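Local structure of 5-dehydro-2-deoxygluconokinase (Bacillus halodurans C-125, 2QCV) at residues A[295-306]-A[314-323]; A[149-159]-A[188-199]. The protein probably phosphorylates 5-dehydro-2-deoxy-D-gluconate with ATP, a step in the breakdown of myo-inositol, as a kinase of the PfkB family. All coordinates share one frame; numbering follows the deposited sequence.

Interaction 1. Residues A[295-306]-A[314-323]; sequences YGSASASIVVSK and PSVEEIEALI
Tyr295 sets CG anti to its carbonyl carbon (chi1 -84°), while Ile319 turns CG2 anti to its own backbone N; ring and methyl meet, with Tyr295 CD2 3.6 Å from Ile319 CG2. Ile319 is a knob in a hole formed by Tyr295, Ala298, Ser299 and Ile302; small Ala298 and Ser299 let helix 316-323 approach helix 295-305 to 8.9 Å between axes, at 108°. The last helix, 316-325, so packs across helix 289-305, and helix 271-284 touches Ser299, Val303 and Val316. Ile323 lays CD1 over one face of the Tyr295 ring, a CH-pi contact 3.9 Å from the centroid. Tyr295 OH donates a very short hydrogen bond (2.5 Å) to Glu320 OE2, which lies at the ring's edge. Farther along, Ile302 slides past both Pro314 and Leu322 and sends CD1 to the backbone of Glu318. Pro314, rigid and apolar, leads into the capping box of Ser315 and Glu318: Ser315 OG takes the N-H of Glu318, while Glu318 OE1 accepts from Ser315 N at 2.9 Å. Poorly ordered Lys306 adds a weak salt bridge to that carboxylate. Branched aliphatic groups thus fill the helix crossing, while the carboxylates of Glu318 and Glu320 hold polar partners at its margins.

Interaction 2. Residues A[149-159]-A[188-199]; sequences LSKSPSREAVL and ETAVYYSLVAEQ
Arg155 lays its side chain across the ring of Tyr192, and its length lets each part find a different partner. From CB the chain leaves with CG opposite the backbone N (chi1 172°), and Arg155 CG only grazes the ring, 4.2 Å from Tyr192 CE1. CD sits over the ring face in a CH-pi contact. A bend at chi3 (-70°) then lays the guanidinium nearly flat on the ring, planes 19° apart, with Arg155 CZ 3.4 Å from Tyr192 CE2 in an off-centre cation-pi stack. In its own plane the guanidinium grips Leu149 O side-on, Arg155 NE at 2.7 Å and Arg155 NH2 at 3.0 Å. Arg155 NH2 also donates to Glu188 OE2 at 3.3 Å, in a salt bridge that meets the carboxylate from above its plane. Water 1 joins Glu188 OE2 to Ser150 O and Lys151 NZ; Glu188 OE1 accepts from Glu184 N. Tyr192 OH is hydrogen-bonded to Glu156 OE2 of the second subunit, carrying the cluster into the subunit interface. An alanine in place of Arg155 would probably leave Glu188 without this cationic mate and Leu149 O without two donors, and take the stacked guanidinium off one face of Tyr192. Farther along helix 188-199, Leu149 CD1 and Val196 CG2 meet tip to tip at 3.6 Å, and Leu159 CD2 packs on the same methyl; branched aliphatics suit this buried seam, where the turn at Leu149 and helix 154-159 face a nearly parallel helix. The planar cation's charge is thus probably offset by the Glu188 carboxylate and stabilised by the carbonyl oxygen and the ring's pi face.

From the N terminus, the chain first reaches 149-159, just beyond strand 139-145, then runs through the rest of helix 154-167 and strand 171-175 before 188-199 closes interaction 2. This joins two neighbouring, nearly parallel helices of the alpha/beta layer, on either side of strand 171-175 in sequence. The chain continues through strands 202-206 to 255-258 and helix 271-284 before interaction 1 opens at 295; its loop, with 307-311 unmodelled, closes at 314, tying helix 289-305 to the C-terminal helix 316-325. The loops follow in series, neither nesting nor crossing. Their centres lie 31 Å apart, on opposite sides of the chain's centre, and only interaction 2 reaches a second subunit.

Interaction 1. Residues A[295-306]-A[314-323]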
# COMPACT_ATOMS: atom_id res chain seq x y z
N TYR A 295 -39.63 21.78 -6.03
CA TYR A 295 -38.80 21.47 -7.17
C TYR A 295 -37.87 20.30 -6.90
O TYR A 295 -37.77 19.44 -7.74
CB TYR A 295 -37.99 22.70 -7.62
CG TYR A 295 -38.77 23.60 -8.54
CD1 TYR A 295 -39.80 24.44 -8.05
CD2 TYR A 295 -38.45 23.68 -9.89
CE1 TYR A 295 -40.48 25.27 -8.89
CE2 TYR A 295 -39.17 24.55 -10.77
CZ TYR A 295 -40.17 25.33 -10.25
OH TYR A 295 -40.91 26.19 -11.04
N GLY A 296 -37.22 20.24 -5.73
CA GLY A 296 -36.29 19.15 -5.44
C GLY A 296 -37.07 17.83 -5.34
O GLY A 296 -36.68 16.81 -5.92
N SER A 297 -38.19 17.88 -4.64
CA SER A 297 -38.99 16.69 -4.47
C SER A 297 -39.59 16.17 -5.78
O SER A 297 -39.58 14.96 -6.03
CB SER A 297 -40.11 16.95 -3.46
OG SER A 297 -39.61 17.54 -2.30
N ALA A 298 -40.09 17.07 -6.61
CA ALA A 298 -40.66 16.66 -7.90
C ALA A 298 -39.60 16.04 -8.82
O ALA A 298 -39.83 15.02 -9.49
CB ALA A 298 -41.38 17.89 -8.58
N SER A 299 -38.44 16.67 -8.89
CA SER A 299 -37.34 16.14 -9.69
C SER A 299 -36.89 14.76 -9.22
O SER A 299 -36.66 13.88 -10.04
CB SER A 299 -36.13 17.10 -9.66
OG SER A 299 -35.20 16.77 -10.69
N ALA A 300 -36.73 14.58 -7.91
CA ALA A 300 -36.47 13.25 -7.33
C ALA A 300 -37.46 12.20 -7.74
O ALA A 300 -37.08 11.08 -8.12
CB ALA A 300 -36.43 13.32 -5.82
N SER A 301 -38.74 12.54 -7.69
CA SER A 301 -39.77 11.63 -8.12
C SER A 301 -39.63 11.25 -9.60
O SER A 301 -39.79 10.11 -9.96
CB SER A 301 -41.15 12.22 -7.87
OG SER A 301 -42.18 11.52 -8.57
N ILE A 302 -39.35 12.21 -10.46
CA ILE A 302 -39.32 11.94 -11.90
C ILE A 302 -38.13 11.04 -12.23
O ILE A 302 -38.26 10.07 -13.01
CB ILE A 302 -39.22 13.25 -12.69
CG1 ILE A 302 -40.50 14.04 -12.54
CG2 ILE A 302 -38.99 12.98 -14.19
CD1 ILE A 302 -40.37 15.49 -12.96
N VAL A 303 -36.99 11.33 -11.63
CA VAL A 303 -35.78 10.57 -11.98
C VAL A 303 -35.92 9.10 -11.59
O VAL A 303 -35.41 8.23 -12.31
CB VAL A 303 -34.49 11.24 -11.44
CG1 VAL A 303 -34.32 10.97 -9.97
CG2 VAL A 303 -33.28 10.79 -12.25
N VAL A 304 -36.64 8.79 -10.50
CA VAL A 304 -36.77 7.37 -10.08
C VAL A 304 -37.87 6.61 -10.82
O VAL A 304 -37.96 5.38 -10.69
CB VAL A 304 -36.95 7.24 -8.56
CG1 VAL A 304 -35.85 7.97 -7.85
CG2 VAL A 304 -38.32 7.76 -8.10
N SER A 305 -38.69 7.33 -11.58
CA SER A 305 -39.85 6.74 -12.25
C SER A 305 -39.71 6.71 -13.77
O SER A 305 -40.39 5.92 -14.44
CB SER A 305 -41.12 7.50 -11.87
OG SER A 305 -41.15 8.73 -12.55
N LYS A 306 -38.86 7.60 -14.30
CA LYS A 306 -38.35 7.54 -15.67
C LYS A 306 -37.53 6.27 -15.85
O LYS A 306 -37.63 5.59 -16.87
CB LYS A 306 -37.45 8.76 -15.97
CG LYS A 306 -38.21 10.05 -16.28
CD LYS A 306 -38.36 10.30 -17.76
CE LYS A 306 -38.34 11.80 -18.09
NZ LYS A 306 -36.98 12.45 -18.03
N PRO A 314 -34.84 15.07 -15.26
CA PRO A 314 -36.03 15.89 -15.53
C PRO A 314 -35.77 17.21 -16.22
O PRO A 314 -34.75 17.84 -15.98
CB PRO A 314 -36.58 16.15 -14.11
CG PRO A 314 -36.07 15.05 -13.31
CD PRO A 314 -34.73 14.76 -13.82
N SER A 315 -36.72 17.64 -17.06
CA SER A 315 -36.79 19.00 -17.54
C SER A 315 -37.56 19.90 -16.57
O SER A 315 -38.36 19.41 -15.76
CB SER A 315 -37.54 19.09 -18.88
OG SER A 315 -38.84 18.59 -18.69
N VAL A 316 -37.34 21.20 -16.67
CA VAL A 316 -38.15 22.19 -15.92
C VAL A 316 -39.65 21.99 -16.17
O VAL A 316 -40.48 22.00 -15.24
CB VAL A 316 -37.77 23.63 -16.28
CG1 VAL A 316 -38.81 24.63 -15.71
CG2 VAL A 316 -36.41 23.97 -15.77
N GLU A 317 -40.01 21.78 -17.44
CA GLU A 317 -41.42 21.52 -17.79
C GLU A 317 -42.00 20.29 -17.10
O GLU A 317 -43.13 20.34 -16.62
CB GLU A 317 -41.55 21.36 -19.31
CG GLU A 317 -41.30 22.66 -20.08
CD GLU A 317 -39.82 23.07 -20.20
OE1 GLU A 317 -38.90 22.22 -20.02
OE2 GLU A 317 -39.59 24.27 -20.48
N GLU A 318 -41.24 19.19 -17.05
CA GLU A 318 -41.71 17.97 -16.38
C GLU A 318 -41.87 18.22 -14.88
O GLU A 318 -42.86 17.79 -14.29
CB GLU A 318 -40.74 16.80 -16.56
CG GLU A 318 -40.77 16.19 -17.92
CD GLU A 318 -39.68 15.18 -18.12
OE1 GLU A 318 -38.54 15.39 -17.63
OE2 GLU A 318 -39.96 14.15 -18.78
N ILE A 319 -40.88 18.87 -14.29
CA ILE A 319 -40.94 19.22 -12.84
C ILE A 319 -42.17 20.06 -12.57
O ILE A 319 -42.93 19.78 -11.66
CB ILE A 319 -39.64 19.95 -12.36
CG1 ILE A 319 -38.45 18.99 -12.38
CG2 ILE A 319 -39.84 20.58 -10.95
CD1 ILE A 319 -37.07 19.66 -12.36
N GLU A 320 -42.38 21.10 -13.36
CA GLU A 320 -43.49 22.04 -13.11
C GLU A 320 -44.89 21.41 -13.31
O GLU A 320 -45.82 21.68 -12.53
CB GLU A 320 -43.29 23.32 -13.90
CG GLU A 320 -42.15 24.12 -13.30
CD GLU A 320 -41.76 25.37 -14.07
OE1 GLU A 320 -42.22 25.55 -15.21
OE2 GLU A 320 -40.98 26.18 -13.49
N ALA A 321 -45.01 20.53 -14.29
CA ALA A 321 -46.23 19.80 -14.52
C ALA A 321 -46.56 18.88 -13.32
O ALA A 321 -47.73 18.72 -12.92
CB ALA A 321 -46.10 18.99 -15.80
N LEU A 322 -45.53 18.27 -12.75
CA LEU A 322 -45.72 17.36 -11.62
C LEU A 322 -46.13 18.16 -10.39
O LEU A 322 -47.01 17.74 -9.63
CB LEU A 322 -44.45 16.50 -11.38
CG LEU A 322 -44.65 15.35 -10.39
CD1 LEU A 322 -45.54 14.26 -11.03
CD2 LEU A 322 -43.30 14.78 -9.85
N ILE A 323 -45.49 19.32 -10.21
CA ILE A 323 -45.86 20.24 -9.10
C ILE A 323 -47.32 20.70 -9.25
O ILE A 323 -48.08 20.69 -8.28
CB ILE A 323 -44.91 21.45 -9.00
CG1 ILE A 323 -43.50 20.99 -8.60
CG2 ILE A 323 -45.46 22.49 -7.99
CD1 ILE A 323 -42.44 22.14 -8.61

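Interaction 2. Residues A[149-159]-A[188-199]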
# COMPACT_ATOMS: atom_id res chain seq x y z
N LEU A 149 -14.65 13.92 0.45
CA LEU A 149 -13.86 14.05 1.67
C LEU A 149 -13.35 12.70 2.18
O LEU A 149 -12.65 12.67 3.19
CB LEU A 149 -14.69 14.71 2.78
CG LEU A 149 -15.23 16.11 2.54
CD1 LEU A 149 -16.36 16.49 3.55
CD2 LEU A 149 -14.10 17.13 2.63
N SER A 150 -13.74 11.60 1.53
CA SER A 150 -13.47 10.25 2.04
C SER A 150 -11.99 9.85 2.02
O SER A 150 -11.59 8.98 2.79
CB SER A 150 -14.30 9.19 1.30
OG SER A 150 -13.94 9.08 -0.08
N LYS A 151 -11.17 10.48 1.16
CA LYS A 151 -9.77 10.11 1.06
C LYS A 151 -8.97 11.32 0.64
O LYS A 151 -9.44 12.13 -0.14
CB LYS A 151 -9.55 9.01 -0.02
CG LYS A 151 -10.16 7.65 0.21
CD LYS A 151 -9.44 6.86 1.29
CE LYS A 151 -10.32 5.68 1.76
NZ LYS A 151 -9.93 5.20 3.13
N SER A 152 -7.74 11.40 1.10
CA SER A 152 -6.73 12.28 0.51
C SER A 152 -6.19 11.73 -0.82
O SER A 152 -6.07 10.51 -0.98
CB SER A 152 -5.57 12.41 1.50
OG SER A 152 -6.01 12.98 2.74
N PRO A 153 -5.76 12.61 -1.74
CA PRO A 153 -5.71 14.07 -1.63
C PRO A 153 -6.98 14.80 -1.93
O PRO A 153 -7.02 16.02 -1.74
CB PRO A 153 -4.65 14.47 -2.64
CG PRO A 153 -4.70 13.42 -3.67
CD PRO A 153 -5.06 12.15 -2.96
N SER A 154 -8.02 14.10 -2.37
CA SER A 154 -9.30 14.77 -2.68
C SER A 154 -9.80 15.58 -1.48
O SER A 154 -10.28 16.72 -1.63
CB SER A 154 -10.36 13.74 -3.13
OG SER A 154 -11.62 14.38 -3.27
N ARG A 155 -9.72 14.99 -0.28
CA ARG A 155 -10.16 15.66 0.95
C ARG A 155 -9.56 17.07 1.09
O ARG A 155 -10.29 18.04 1.34
CB ARG A 155 -9.83 14.75 2.16
CG ARG A 155 -9.99 15.27 3.58
CD ARG A 155 -9.42 14.21 4.54
NE ARG A 155 -10.31 13.07 4.54
CZ ARG A 155 -10.09 11.91 5.13
NH1 ARG A 155 -9.01 11.71 5.84
NH2 ARG A 155 -11.02 10.97 5.08
N GLU A 156 -8.24 17.20 0.88
CA GLU A 156 -7.55 18.51 0.97
C GLU A 156 -7.88 19.44 -0.20
O GLU A 156 -7.95 20.67 -0.02
CB GLU A 156 -6.03 18.35 1.07
CG GLU A 156 -5.59 17.61 2.25
CD GLU A 156 -5.71 16.09 2.10
OE1 GLU A 156 -5.19 15.58 1.14
OE2 GLU A 156 -6.23 15.45 2.99
N ALA A 157 -8.09 18.87 -1.39
CA ALA A 157 -8.55 19.64 -2.52
C ALA A 157 -9.90 20.28 -2.20
O ALA A 157 -10.12 21.45 -2.49
CB ALA A 157 -8.68 18.74 -3.81
N VAL A 158 -10.81 19.52 -1.59
CA VAL A 158 -12.12 20.06 -1.21
C VAL A 158 -11.98 21.13 -0.15
O VAL A 158 -12.61 22.19 -0.23
CB VAL A 158 -13.06 18.95 -0.71
CG1 VAL A 158 -14.32 19.52 -0.12
CG2 VAL A 158 -13.40 17.96 -1.92
N LEU A 159 -11.16 20.87 0.87
CA LEU A 159 -10.98 21.88 1.92
C LEU A 159 -10.41 23.19 1.31
O LEU A 159 -10.80 24.32 1.74
CB LEU A 159 -10.14 21.31 3.07
CG LEU A 159 -10.75 20.16 3.89
CD1 LEU A 159 -9.71 19.61 4.91
CD2 LEU A 159 -12.00 20.67 4.59
N GLU A 188 -14.88 8.72 11.61
CA GLU A 188 -14.07 9.45 10.64
C GLU A 188 -14.96 10.34 9.75
O GLU A 188 -14.66 11.52 9.53
CB GLU A 188 -13.30 8.45 9.77
CG GLU A 188 -12.50 9.03 8.66
CD GLU A 188 -12.19 7.99 7.59
OE1 GLU A 188 -12.90 6.96 7.52
OE2 GLU A 188 -11.26 8.22 6.82
N THR A 189 -16.07 9.77 9.27
CA THR A 189 -17.02 10.55 8.49
C THR A 189 -17.51 11.75 9.32
O THR A 189 -17.53 12.86 8.82
CB THR A 189 -18.18 9.66 7.96
OG1 THR A 189 -17.63 8.47 7.33
CG2 THR A 189 -19.04 10.46 6.96
N ALA A 190 -17.88 11.53 10.58
CA ALA A 190 -18.38 12.61 11.45
C ALA A 190 -17.36 13.75 11.60
O ALA A 190 -17.70 14.93 11.46
CB ALA A 190 -18.76 12.06 12.84
N VAL A 191 -16.11 13.39 11.78
CA VAL A 191 -15.05 14.38 11.90
C VAL A 191 -15.04 15.36 10.71
O VAL A 191 -14.98 16.57 10.89
CB VAL A 191 -13.69 13.68 12.11
CG1 VAL A 191 -12.50 14.66 11.85
CG2 VAL A 191 -13.65 13.09 13.51
N TYR A 192 -15.05 14.84 9.49
CA TYR A 192 -14.94 15.69 8.30
C TYR A 192 -16.26 16.33 7.89
O TYR A 192 -16.29 17.50 7.52
CB TYR A 192 -14.34 14.89 7.15
CG TYR A 192 -12.89 14.62 7.44
CD1 TYR A 192 -11.97 15.65 7.40
CD2 TYR A 192 -12.46 13.37 7.83
CE1 TYR A 192 -10.65 15.46 7.72
CE2 TYR A 192 -11.13 13.14 8.14
CZ TYR A 192 -10.22 14.20 8.07
OH TYR A 192 -8.90 14.02 8.37
N TYR A 193 -17.35 15.58 8.00
CA TYR A 193 -18.68 16.17 7.75
C TYR A 193 -18.98 17.32 8.69
O TYR A 193 -19.51 18.32 8.25
CB TYR A 193 -19.79 15.12 7.87
CG TYR A 193 -20.04 14.29 6.62
CD1 TYR A 193 -19.04 14.07 5.67
CD2 TYR A 193 -21.27 13.71 6.41
CE1 TYR A 193 -19.29 13.31 4.54
CE2 TYR A 193 -21.54 12.97 5.25
CZ TYR A 193 -20.55 12.79 4.33
OH TYR A 193 -20.80 12.07 3.19
N SER A 194 -18.75 17.17 10.00
CA SER A 194 -18.99 18.27 10.96
C SER A 194 -18.15 19.52 10.62
O SER A 194 -18.65 20.63 10.54
CB SER A 194 -18.74 17.80 12.40
OG SER A 194 -17.42 17.30 12.59
N LEU A 195 -16.88 19.30 10.35
CA LEU A 195 -15.91 20.38 10.04
C LEU A 195 -16.37 21.16 8.80
O LEU A 195 -16.46 22.39 8.83
CB LEU A 195 -14.54 19.74 9.78
CG LEU A 195 -13.48 20.42 8.87
CD1 LEU A 195 -13.13 21.74 9.45
CD2 LEU A 195 -12.22 19.55 8.70
N VAL A 196 -16.71 20.41 7.75
CA VAL A 196 -17.12 21.02 6.49
C VAL A 196 -18.50 21.70 6.63
O VAL A 196 -18.67 22.85 6.21
CB VAL A 196 -17.07 20.05 5.33
CG1 VAL A 196 -17.68 20.69 4.07
CG2 VAL A 196 -15.56 19.64 5.10
N ALA A 197 -19.46 21.04 7.30
CA ALA A 197 -20.78 21.67 7.46
C ALA A 197 -20.64 22.98 8.23
O ALA A 197 -21.32 23.97 7.93
CB ALA A 197 -21.78 20.72 8.19
N GLU A 198 -19.71 23.03 9.20
CA GLU A 198 -19.55 24.22 10.02
C GLU A 198 -19.04 25.43 9.22
O GLU A 198 -19.28 26.56 9.62
CB GLU A 198 -18.62 23.91 11.19
CG GLU A 198 -19.32 23.08 12.29
CD GLU A 198 -18.35 22.50 13.31
OE1 GLU A 198 -17.16 22.88 13.27
OE2 GLU A 198 -18.79 21.68 14.15
N GLN A 199 -18.38 25.15 8.12
CA GLN A 199 -17.79 26.14 7.21
C GLN A 199 -18.74 26.53 6.09
O GLN A 199 -18.47 27.48 5.35
CB GLN A 199 -16.63 25.51 6.43
CG GLN A 199 -15.51 24.99 7.17
CD GLN A 199 -14.32 24.85 6.26
OE1 GLN A 199 -13.82 25.84 5.74
NE2 GLN A 199 -13.90 23.63 6.01
O HOH W 1 -11.73 7.01 4.52
O HOH W 2 -11.07 24.92 4.27